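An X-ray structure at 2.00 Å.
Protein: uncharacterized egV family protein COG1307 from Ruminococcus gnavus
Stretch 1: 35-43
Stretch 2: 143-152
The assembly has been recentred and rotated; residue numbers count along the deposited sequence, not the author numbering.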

# COMPACT_ATOMS: atom_id res chain seq x y z
N GLU A 35 -1.58 6.73 -15.07
CA GLU A 35 -2.93 6.81 -15.55
C GLU A 35 -3.86 7.27 -14.41
O GLU A 35 -4.82 8.02 -14.65
CB GLU A 35 -3.36 5.46 -16.14
CG GLU A 35 -2.28 4.84 -17.06
CD GLU A 35 -1.29 3.94 -16.30
OE1 GLU A 35 -1.71 2.85 -15.86
OE2 GLU A 35 -0.11 4.30 -16.11
N MSE A 36 -3.54 6.87 -13.17
CA MSE A 36 -4.33 7.28 -12.04
C MSE A 36 -4.07 8.75 -11.73
O MSE A 36 -4.98 9.49 -11.39
CB MSE A 36 -4.04 6.42 -10.82
CG MSE A 36 -4.50 4.97 -11.01
SE MSE A 36 -3.79 3.88 -9.58
CE MSE A 36 -2.94 2.41 -10.56
N LYS A 37 -2.83 9.18 -11.85
CA LYS A 37 -2.55 10.62 -11.76
C LYS A 37 -3.26 11.43 -12.86
O LYS A 37 -3.80 12.47 -12.59
CB LYS A 37 -1.05 10.87 -11.77
CG LYS A 37 -0.37 10.26 -10.59
CD LYS A 37 1.03 10.80 -10.39
CE LYS A 37 2.01 9.69 -10.03
NZ LYS A 37 3.40 10.19 -9.84
N ALA A 38 -3.32 10.90 -14.08
CA ALA A 38 -3.97 11.56 -15.21
C ALA A 38 -5.50 11.56 -15.09
O ALA A 38 -6.18 12.39 -15.68
CB ALA A 38 -3.56 10.87 -16.53
N ASP A 39 -6.04 10.65 -14.29
CA ASP A 39 -7.48 10.49 -14.20
C ASP A 39 -8.22 11.61 -13.50
O ASP A 39 -9.24 12.07 -14.04
CB ASP A 39 -7.82 9.18 -13.49
CG ASP A 39 -9.27 9.03 -13.27
OD1 ASP A 39 -9.84 9.83 -12.48
OD2 ASP A 39 -9.84 8.13 -13.90
N GLY A 40 -7.78 12.00 -12.30
CA GLY A 40 -8.44 13.10 -11.56
C GLY A 40 -9.39 12.68 -10.42
O GLY A 40 -9.61 13.41 -9.45
N GLY A 41 -9.98 11.50 -10.52
CA GLY A 41 -10.78 11.00 -9.41
C GLY A 41 -9.97 10.48 -8.21
O GLY A 41 -10.58 10.10 -7.22
N PHE A 42 -8.64 10.43 -8.28
CA PHE A 42 -7.82 9.96 -7.14
C PHE A 42 -7.08 11.09 -6.48
O PHE A 42 -6.50 11.93 -7.19
CB PHE A 42 -6.80 8.91 -7.58
CG PHE A 42 -7.42 7.70 -8.28
CD1 PHE A 42 -7.96 6.66 -7.55
CD2 PHE A 42 -7.51 7.66 -9.68
CE1 PHE A 42 -8.57 5.56 -8.21
CE2 PHE A 42 -8.11 6.60 -10.33
CZ PHE A 42 -8.65 5.53 -9.59
N GLU A 43 -7.05 11.12 -5.16
CA GLU A 43 -6.39 12.17 -4.41
C GLU A 43 -5.62 11.56 -3.26
O GLU A 43 -6.14 10.66 -2.58
CB GLU A 43 -7.42 13.15 -3.86
CG GLU A 43 -6.85 14.17 -2.94
CD GLU A 43 -7.85 15.22 -2.43
OE1 GLU A 43 -8.82 15.52 -3.13
OE2 GLU A 43 -7.63 15.76 -1.33
N GLU A 143 -3.06 -0.85 -1.48
CA GLU A 143 -3.99 0.31 -1.48
C GLU A 143 -4.33 0.73 -2.91
O GLU A 143 -5.49 1.05 -3.25
CB GLU A 143 -3.36 1.47 -0.73
CG GLU A 143 -3.12 1.18 0.76
CD GLU A 143 -2.38 2.30 1.46
OE1 GLU A 143 -2.85 3.45 1.42
OE2 GLU A 143 -1.31 2.02 2.05
N THR A 144 -3.31 0.73 -3.77
CA THR A 144 -3.44 1.10 -5.16
C THR A 144 -4.49 0.22 -5.80
O THR A 144 -5.43 0.72 -6.46
CB THR A 144 -2.11 0.89 -5.91
OG1 THR A 144 -1.03 1.53 -5.21
CG2 THR A 144 -2.21 1.40 -7.31
N LEU A 145 -4.36 -1.07 -5.59
CA LEU A 145 -5.28 -2.03 -6.22
C LEU A 145 -6.72 -1.86 -5.72
O LEU A 145 -7.66 -1.95 -6.49
CB LEU A 145 -4.80 -3.47 -6.02
CG LEU A 145 -3.69 -3.94 -6.95
CD1 LEU A 145 -3.17 -5.30 -6.48
CD2 LEU A 145 -4.14 -3.98 -8.39
N ILE A 146 -6.88 -1.57 -4.44
CA ILE A 146 -8.20 -1.27 -3.85
C ILE A 146 -8.83 -0.00 -4.51
O ILE A 146 -9.98 -0.05 -4.92
CB ILE A 146 -8.10 -1.12 -2.31
CG1 ILE A 146 -7.70 -2.48 -1.67
CG2 ILE A 146 -9.43 -0.65 -1.70
CD1 ILE A 146 -7.20 -2.34 -0.24
N ALA A 147 -8.04 1.06 -4.66
CA ALA A 147 -8.46 2.28 -5.35
C ALA A 147 -8.94 1.97 -6.78
O ALA A 147 -10.00 2.48 -7.20
CB ALA A 147 -7.33 3.33 -5.40
N LEU A 148 -8.17 1.14 -7.50
CA LEU A 148 -8.56 0.69 -8.86
C LEU A 148 -9.89 -0.08 -8.87
O LEU A 148 -10.74 0.08 -9.76
CB LEU A 148 -7.44 -0.16 -9.51
CG LEU A 148 -6.20 0.61 -9.96
CD1 LEU A 148 -5.06 -0.25 -10.40
CD2 LEU A 148 -6.58 1.64 -11.12
N LYS A 149 -10.08 -0.90 -7.85
CA LYS A 149 -11.32 -1.64 -7.73
C LYS A 149 -12.53 -0.73 -7.48
O LYS A 149 -13.59 -0.95 -8.04
CB LYS A 149 -11.18 -2.70 -6.61
CG LYS A 149 -12.36 -3.68 -6.45
CD LYS A 149 -12.70 -4.44 -7.76
CE LYS A 149 -11.77 -5.57 -8.05
NZ LYS A 149 -12.19 -6.45 -9.23
N VAL A 150 -12.36 0.29 -6.64
CA VAL A 150 -13.42 1.29 -6.44
C VAL A 150 -13.83 1.86 -7.80
O VAL A 150 -15.01 1.90 -8.15
CB VAL A 150 -12.99 2.44 -5.47
CG1 VAL A 150 -14.08 3.57 -5.49
CG2 VAL A 150 -12.71 1.89 -4.07
N GLN A 151 -12.85 2.29 -8.57
CA GLN A 151 -13.12 2.90 -9.88
C GLN A 151 -13.80 1.91 -10.82
O GLN A 151 -14.69 2.26 -11.57
CB GLN A 151 -11.80 3.39 -10.50
CG GLN A 151 -11.88 3.98 -11.96
CD GLN A 151 -10.48 4.30 -12.52
OE1 GLN A 151 -9.58 3.49 -12.45
NE2 GLN A 151 -10.31 5.47 -13.02
N GLN A 152 -13.35 0.65 -10.78
CA GLN A 152 -13.95 -0.38 -11.62
C GLN A 152 -15.43 -0.57 -11.27
O GLN A 152 -16.29 -0.54 -12.15
CB GLN A 152 -13.16 -1.70 -11.50
CG GLN A 152 -13.72 -2.85 -12.37
CD GLN A 152 -13.14 -4.23 -11.99
OE1 GLN A 152 -12.28 -4.35 -11.11
NE2 GLN A 152 -13.64 -5.26 -12.63

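The two stretches meet in a small, side-chain-mediated contact, in which M36, D39 and F42 reach across to one side of helix 143-152 and no hydrogen bond joins the two segments. About 300 Å² of surface is buried, both sides summed. The axes of helix 35-39 and helix 143-152 come no closer than 12.5 Å and their directions differ by 49°, so the two helices stand well apart, and the contact between them is made by side chains. Across the stretches, M36 CA lies 8.5 Å from L148 CA, and F42 CA lies 7.9 Å from A147 CA.

M36, present as selenomethionine, points toward the second helix and brings its terminal methyl against two residues one turn apart, T144 and L148. Its CE atom lies 3.4 Å from CD1 of L148 and 3.5 Å from CG2 of T144. The CA-to-CB bond of L148 points sideways, but the end of the side chain comes nearer, which allows its methyl to meet that of M36. T144 likewise points sideways and offers its methyl, while its hydroxyl is hydrogen-bonded elsewhere in the structure.

Helix 35-39 gives way to a short turn before the strand that starts at F42. G40 leaves helical geometry with a positive phi of 101°, where a CB would be jammed against the carbonyl oxygen of D39. The turn is tied back by a short, nearly linear hydrogen bond from G41 N to D39 OD1, 2.6 Å long. A CB on G41 would also be crowded by that same OD1.

Beyond the turn, F42 points toward the helix and presents its ring edge to it. The ring atom CE1 lies 3.8 Å from CB of A147, an apolar contact, and 3.5 Å from the O atom of A147. A147 O also accepts the helical hydrogen bond from Q151 N (3.2 Å). Farther along, F42 CZ lies 3.6 Å from OE1 of Q151. Both oxygens sit near the ring plane, where the slightly positive C-H edge of an aromatic ring can favourably face partial negative charge.

Q151 also approaches the end of the first helix: its NE2 atom is 2.8 Å from OD2 of D39. The angle is poor for a hydrogen bond, so this is best described as a close polar approach, with amide and carboxylate in electrostatically compatible positions. The extended Q151 side chain, with chi1 and chi2 both t, thus touches both D39 and F42, linking the polar margin of the contact to its aromatic part.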